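Side-chain contacts in formimidoylglutamase (Bacillus subtilis, PDB 3M1R), which hydrolyses N-formimidoyl-L-glutamate to L-glutamate and formamide in histidine degradation, using a pair of manganese ions as cofactor: residues S131-T136 / F241-M246; E80-E85 / V308-L313. All coordinates share one frame; numbering follows the deposited sequence.

Contact 1 (S131-T136 / F241-M246); sequences SISYST and FISVDM. With CA (calcium ion), chain B; CA (calcium ion), chain C.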
loop_
_atom_site.group_PDB
_atom_site.type_symbol
_atom_site.label_atom_id
_atom_site.label_comp_id
_atom_site.label_asym_id
_atom_site.label_seq_id
_atom_site.Cartn_x
_atom_site.Cartn_y
_atom_site.Cartn_z
ATOM N N SER D 131 -26.889 -7.410 3.386
ATOM C CA SER D 131 -27.969 -8.334 3.026
ATOM C C SER D 131 -28.403 -9.230 4.190
ATOM O O SER D 131 -29.499 -9.762 4.166
ATOM C CB SER D 131 -27.551 -9.209 1.847
ATOM O OG SER D 131 -26.660 -10.217 2.275
ATOM N N ILE D 132 -27.545 -9.399 5.204
ATOM C CA ILE D 132 -27.854 -10.316 6.307
ATOM C C ILE D 132 -29.002 -9.818 7.170
ATOM O O ILE D 132 -29.591 -10.592 7.917
ATOM C CB ILE D 132 -26.622 -10.610 7.228
ATOM C CG1 ILE D 132 -26.349 -9.442 8.182
ATOM C CG2 ILE D 132 -25.379 -10.922 6.391
ATOM C CD1 ILE D 132 -25.327 -9.765 9.288
ATOM N N SER D 133 -29.315 -8.529 7.070
ATOM C CA SER D 133 -30.332 -7.922 7.929
ATOM C C SER D 133 -31.718 -8.498 7.704
ATOM O O SER D 133 -32.591 -8.434 8.587
ATOM C CB SER D 133 -30.358 -6.401 7.762
ATOM O OG SER D 133 -29.135 -5.837 8.193
ATOM N N TYR D 134 -31.938 -9.071 6.529
ATOM C CA TYR D 134 -33.209 -9.726 6.301
ATOM C C TYR D 134 -33.343 -10.943 7.203
ATOM O O TYR D 134 -34.323 -11.071 7.935
ATOM C CB TYR D 134 -33.375 -10.151 4.851
ATOM C CG TYR D 134 -34.533 -11.089 4.665
ATOM C CD1 TYR D 134 -35.824 -10.601 4.487
ATOM C CD2 TYR D 134 -34.342 -12.466 4.667
ATOM C CE1 TYR D 134 -36.893 -11.458 4.309
ATOM C CE2 TYR D 134 -35.417 -13.339 4.488
ATOM C CZ TYR D 134 -36.684 -12.824 4.319
ATOM O OH TYR D 134 -37.750 -13.673 4.149
ATOM N N SER D 135 -32.360 -11.841 7.151
ATOM C CA SER D 135 -32.445 -13.078 7.930
ATOM C C SER D 135 -32.380 -12.861 9.458
ATOM O O SER D 135 -33.067 -13.542 10.216
ATOM C CB SER D 135 -31.389 -14.092 7.473
ATOM O OG SER D 135 -31.604 -14.496 6.128
ATOM N N THR D 136 -31.559 -11.923 9.911
ATOM C CA THR D 136 -31.389 -11.730 11.350
ATOM C C THR D 136 -32.663 -11.172 11.973
ATOM O O THR D 136 -33.200 -11.743 12.915
ATOM C CB THR D 136 -30.218 -10.798 11.651
ATOM O OG1 THR D 136 -30.302 -9.663 10.788
ATOM C CG2 THR D 136 -28.922 -11.510 11.396
ATOM N N PHE D 241 -34.507 -3.607 17.716
ATOM C CA PHE D 241 -33.297 -4.193 17.160
ATOM C C PHE D 241 -32.479 -3.075 16.544
ATOM O O PHE D 241 -33.004 -2.234 15.823
ATOM C CB PHE D 241 -33.641 -5.257 16.112
ATOM C CG PHE D 241 -32.430 -5.919 15.484
ATOM C CD1 PHE D 241 -31.803 -6.988 16.106
ATOM C CD2 PHE D 241 -31.941 -5.486 14.266
ATOM C CE1 PHE D 241 -30.704 -7.606 15.530
ATOM C CE2 PHE D 241 -30.841 -6.103 13.676
ATOM C CZ PHE D 241 -30.225 -7.166 14.306
ATOM N N ILE D 242 -31.197 -3.051 16.864
ATOM C CA ILE D 242 -30.319 -1.998 16.403
ATOM C C ILE D 242 -29.481 -2.521 15.247
ATOM O O ILE D 242 -28.695 -3.449 15.422
ATOM C CB ILE D 242 -29.363 -1.540 17.517
ATOM C CG1 ILE D 242 -30.130 -1.023 18.734
ATOM C CG2 ILE D 242 -28.414 -0.464 17.000
ATOM C CD1 ILE D 242 -29.191 -0.664 19.868
ATOM N N SER D 243 -29.655 -1.930 14.068
ATOM C CA SER D 243 -28.841 -2.291 12.912
ATOM C C SER D 243 -27.897 -1.166 12.543
ATOM O O SER D 243 -28.320 -0.107 12.075
ATOM C CB SER D 243 -29.715 -2.651 11.706
ATOM O OG SER D 243 -28.913 -3.153 10.637
ATOM N N VAL D 244 -26.610 -1.396 12.744
ATOM C CA VAL D 244 -25.629 -0.385 12.403
ATOM C C VAL D 244 -24.917 -0.718 11.099
ATOM O O VAL D 244 -24.144 -1.674 11.022
ATOM C CB VAL D 244 -24.573 -0.215 13.490
ATOM C CG1 VAL D 244 -23.591 0.878 13.051
ATOM C CG2 VAL D 244 -25.241 0.143 14.800
ATOM N N ASP D 245 -25.202 0.074 10.073
ATOM C CA ASP D 245 -24.495 -0.018 8.809
ATOM C C ASP D 245 -23.412 1.042 8.894
ATOM O O ASP D 245 -23.694 2.229 8.989
ATOM C CB ASP D 245 -25.450 0.257 7.656
ATOM C CG ASP D 245 -24.765 0.226 6.292
ATOM O OD1 ASP D 245 -23.552 0.471 6.167
ATOM O OD2 ASP D 245 -25.477 -0.062 5.327
HETATM N N MSE D 246 -22.168 0.598 8.903
HETATM C CA MSE D 246 -21.063 1.494 9.220
HETATM C C MSE D 246 -20.896 2.594 8.186
HETATM O O MSE D 246 -20.253 3.603 8.458
HETATM C CB MSE D 246 -19.752 0.711 9.420
HETATM C CG MSE D 246 -19.749 -0.166 10.685
HETATM SE SE MSE D 246 -19.874 0.823 12.397
HETATM C CE MSE D 246 -18.046 1.530 12.398
HETATM CA CA CA B . -25.509 1.867 3.629
HETATM CA CA CA C . -27.164 0.035 3.443
#

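Contact 2 (E80-E85 / V308-L313); sequences EHVVSE and VLLHAL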
loop_
_atom_site.group_PDB
_atom_site.type_symbol
_atom_site.label_atom_id
_atom_site.label_comp_id
_atom_site.label_asym_id
_atom_site.label_seq_id
_atom_site.Cartn_x
_atom_site.Cartn_y
_atom_site.Cartn_z
ATOM N N GLU D 80 -16.319 0.319 36.134
ATOM C CA GLU D 80 -16.273 -1.132 36.089
ATOM C C GLU D 80 -16.219 -1.670 34.664
ATOM O O GLU D 80 -16.453 -0.943 33.693
ATOM C CB GLU D 80 -17.491 -1.711 36.808
ATOM C CG GLU D 80 -18.797 -1.088 36.362
ATOM C CD GLU D 80 -19.994 -1.693 37.057
ATOM O OE1 GLU D 80 -19.850 -2.780 37.658
ATOM O OE2 GLU D 80 -21.082 -1.080 36.997
ATOM N N HIS D 81 -15.916 -2.956 34.543
ATOM C CA HIS D 81 -15.909 -3.597 33.241
ATOM C C HIS D 81 -17.320 -3.675 32.649
ATOM O O HIS D 81 -18.313 -3.742 33.389
ATOM C CB HIS D 81 -15.258 -4.966 33.358
ATOM C CG HIS D 81 -13.893 -4.914 33.964
ATOM N ND1 HIS D 81 -13.375 -5.934 34.731
ATOM C CD2 HIS D 81 -12.944 -3.949 33.928
ATOM C CE1 HIS D 81 -12.161 -5.603 35.133
ATOM N NE2 HIS D 81 -11.875 -4.404 34.661
ATOM N N VAL D 82 -17.410 -3.646 31.320
ATOM C CA VAL D 82 -18.713 -3.671 30.649
ATOM C C VAL D 82 -19.279 -5.076 30.580
ATOM O O VAL D 82 -20.461 -5.257 30.314
ATOM C CB VAL D 82 -18.660 -3.102 29.216
ATOM C CG1 VAL D 82 -18.390 -1.603 29.235
ATOM C CG2 VAL D 82 -17.637 -3.863 28.373
ATOM N N VAL D 83 -18.423 -6.072 30.787
ATOM C CA VAL D 83 -18.877 -7.444 30.949
ATOM C C VAL D 83 -18.621 -7.846 32.395
ATOM O O VAL D 83 -17.477 -7.840 32.858
ATOM C CB VAL D 83 -18.134 -8.393 30.005
ATOM C CG1 VAL D 83 -18.421 -9.836 30.364
ATOM C CG2 VAL D 83 -18.538 -8.117 28.576
ATOM N N SER D 84 -19.680 -8.177 33.123
ATOM C CA SER D 84 -19.532 -8.535 34.532
ATOM C C SER D 84 -18.959 -9.940 34.704
ATOM O O SER D 84 -18.027 -10.146 35.477
ATOM C CB SER D 84 -20.860 -8.386 35.277
ATOM O OG SER D 84 -21.938 -8.861 34.491
ATOM N N GLU D 85 -19.510 -10.900 33.969
ATOM C CA GLU D 85 -19.056 -12.284 34.062
ATOM C C GLU D 85 -18.131 -12.665 32.906
ATOM O O GLU D 85 -16.914 -12.517 32.995
ATOM C CB GLU D 85 -20.253 -13.240 34.133
ATOM C CG GLU D 85 -21.438 -12.851 33.245
ATOM C CD GLU D 85 -22.640 -12.375 34.048
ATOM O OE1 GLU D 85 -23.733 -12.219 33.458
ATOM O OE2 GLU D 85 -22.487 -12.161 35.271
ATOM N N VAL D 308 -18.340 0.450 18.836
ATOM C CA VAL D 308 -19.794 0.361 18.837
ATOM C C VAL D 308 -20.246 -0.787 19.753
ATOM O O VAL D 308 -21.250 -0.680 20.448
ATOM C CB VAL D 308 -20.362 0.132 17.422
ATOM C CG1 VAL D 308 -21.841 -0.122 17.488
ATOM C CG2 VAL D 308 -20.039 1.312 16.498
ATOM N N LEU D 309 -19.511 -1.894 19.725
ATOM C CA LEU D 309 -19.808 -3.044 20.566
ATOM C C LEU D 309 -19.618 -2.692 22.049
ATOM O O LEU D 309 -20.497 -2.940 22.875
ATOM C CB LEU D 309 -18.914 -4.227 20.185
ATOM C CG LEU D 309 -19.564 -5.322 19.332
ATOM C CD1 LEU D 309 -20.888 -4.858 18.742
ATOM C CD2 LEU D 309 -18.614 -5.849 18.251
ATOM N N LEU D 310 -18.473 -2.100 22.365
ATOM C CA LEU D 310 -18.187 -1.642 23.716
ATOM C C LEU D 310 -19.260 -0.694 24.246
ATOM O O LEU D 310 -19.687 -0.854 25.374
ATOM C CB LEU D 310 -16.801 -1.004 23.798
ATOM C CG LEU D 310 -15.675 -2.025 23.593
ATOM C CD1 LEU D 310 -14.328 -1.347 23.414
ATOM C CD2 LEU D 310 -15.621 -2.998 24.765
ATOM N N HIS D 311 -19.716 0.258 23.428
ATOM C CA HIS D 311 -20.684 1.245 23.885
ATOM C C HIS D 311 -22.095 0.675 23.993
ATOM O O HIS D 311 -22.872 1.091 24.832
ATOM C CB HIS D 311 -20.652 2.515 23.031
ATOM C CG HIS D 311 -19.480 3.401 23.316
ATOM N ND1 HIS D 311 -19.581 4.563 24.053
ATOM C CD2 HIS D 311 -18.172 3.294 22.966
ATOM C CE1 HIS D 311 -18.390 5.131 24.152
ATOM N NE2 HIS D 311 -17.521 4.384 23.492
ATOM N N ALA D 312 -22.415 -0.301 23.164
ATOM C CA ALA D 312 -23.670 -1.005 23.323
ATOM C C ALA D 312 -23.659 -1.810 24.616
ATOM O O ALA D 312 -24.628 -1.798 25.369
ATOM C CB ALA D 312 -23.948 -1.913 22.115
ATOM N N LEU D 313 -22.569 -2.525 24.865
ATOM C CA LEU D 313 -22.434 -3.310 26.093
ATOM C C LEU D 313 -22.563 -2.383 27.291
ATOM O O LEU D 313 -23.235 -2.697 28.269
ATOM C CB LEU D 313 -21.070 -3.980 26.146
ATOM C CG LEU D 313 -20.827 -5.482 25.954
ATOM C CD1 LEU D 313 -22.061 -6.326 25.684
ATOM C CD2 LEU D 313 -19.772 -5.671 24.885
#

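Contact 1 (S131-T136 / F241-M246)
The hydroxyls of S133 and S243 come near each other across the gap between helix 133-141 and strand 239-245, OG to OG at 3.6 Å. No hydrogen bond joins the pair; each OG is hydrogen-bonded instead to OE2 of E287, so that a single carboxylate oxygen gathers both hydroxyls. On the strand, OG of S243 lies anti to the backbone N (chi1 -173°), which carries it out toward the helix. On the helix, OG of S133 sits beside its own backbone N. Serine suits both places, being short enough for this buried gap and able to bond to the acid.

One turn along, OG1 of T136 approaches CZ of F241 obliquely at 4.3 Å, while the same hydroxyl is hydrogen-bonded to OE1 of E287. The F241 ring packs on I125 of strand 121-127 and also touches E287; its broad hydrocarbon surface suits a buried site between strand and helix.

Farther up the strand, OD2 of D245 bridges both calcium ions, at 2.6 Å from the chain B ion and 2.5 Å from the chain C ion. The strand runs between 283-289 and 147-152 in the parallel sheet, and helix 133-141 packs over it, with helix 100-117 touching S135 and T136.

Contact 2 (E80-E85 / V308-L313)
V82 packs against L310 and L313, two leucines one turn apart on helix 300-318, and apolar contacts carry most of the junction. The closest approach is CB of V82 to CB of L313 at 4.0 Å, the two side chains crossing at about a right angle. In V82, chi1 of -68° puts CG1 anti to the carbonyl carbon and CG2 between the backbone N and the carbonyl carbon. CG2 touches both leucines, 4.1 Å from CB of L313 and 4.2 Å from CD2 of L310. Valine serves well here because branching at CB presents CB and both methyls to the helix. V83 adds a lighter touch, CG2 to CG of L313 at 4.4 Å.

No hydrogen bond or salt bridge crosses between the two segments. CG1 of V82 merely lies 4.1 Å from the carbonyl O of L310. Polar ties come from the next turn of the helix, where K317 forms a salt bridge with E80 and a hydrogen bond to the backbone O of H81.

F194 of a second subunit packs on V82 and L310, so the apolar patch continues into the subunit interface. With branched aliphatic groups making almost all of the contact, the junction rests on shape and burial of hydrocarbon, not on directional bonds.

The centres of the two contacts lie about 20 Å apart, and both segments of contact 1 fall in the sequence between the two segments of contact 2. They nevertheless touch: SE of selenomethionine M246, just past the metal ligand D245, packs 4.1 Å from CG2 of V308 at the start of the 308-313 segment. Contact 1 borders the dinuclear metal centre of this arginase-family enzyme, to which its D245 belongs. There N130, D153, H155, D157 and D247 complete the sites of the two calcium ions, which occupy positions inferred for the manganese pair. Contact 2 lies away from the metal site and instead joins the 80-85 segment to the C-terminal helix beside a neighbouring subunit.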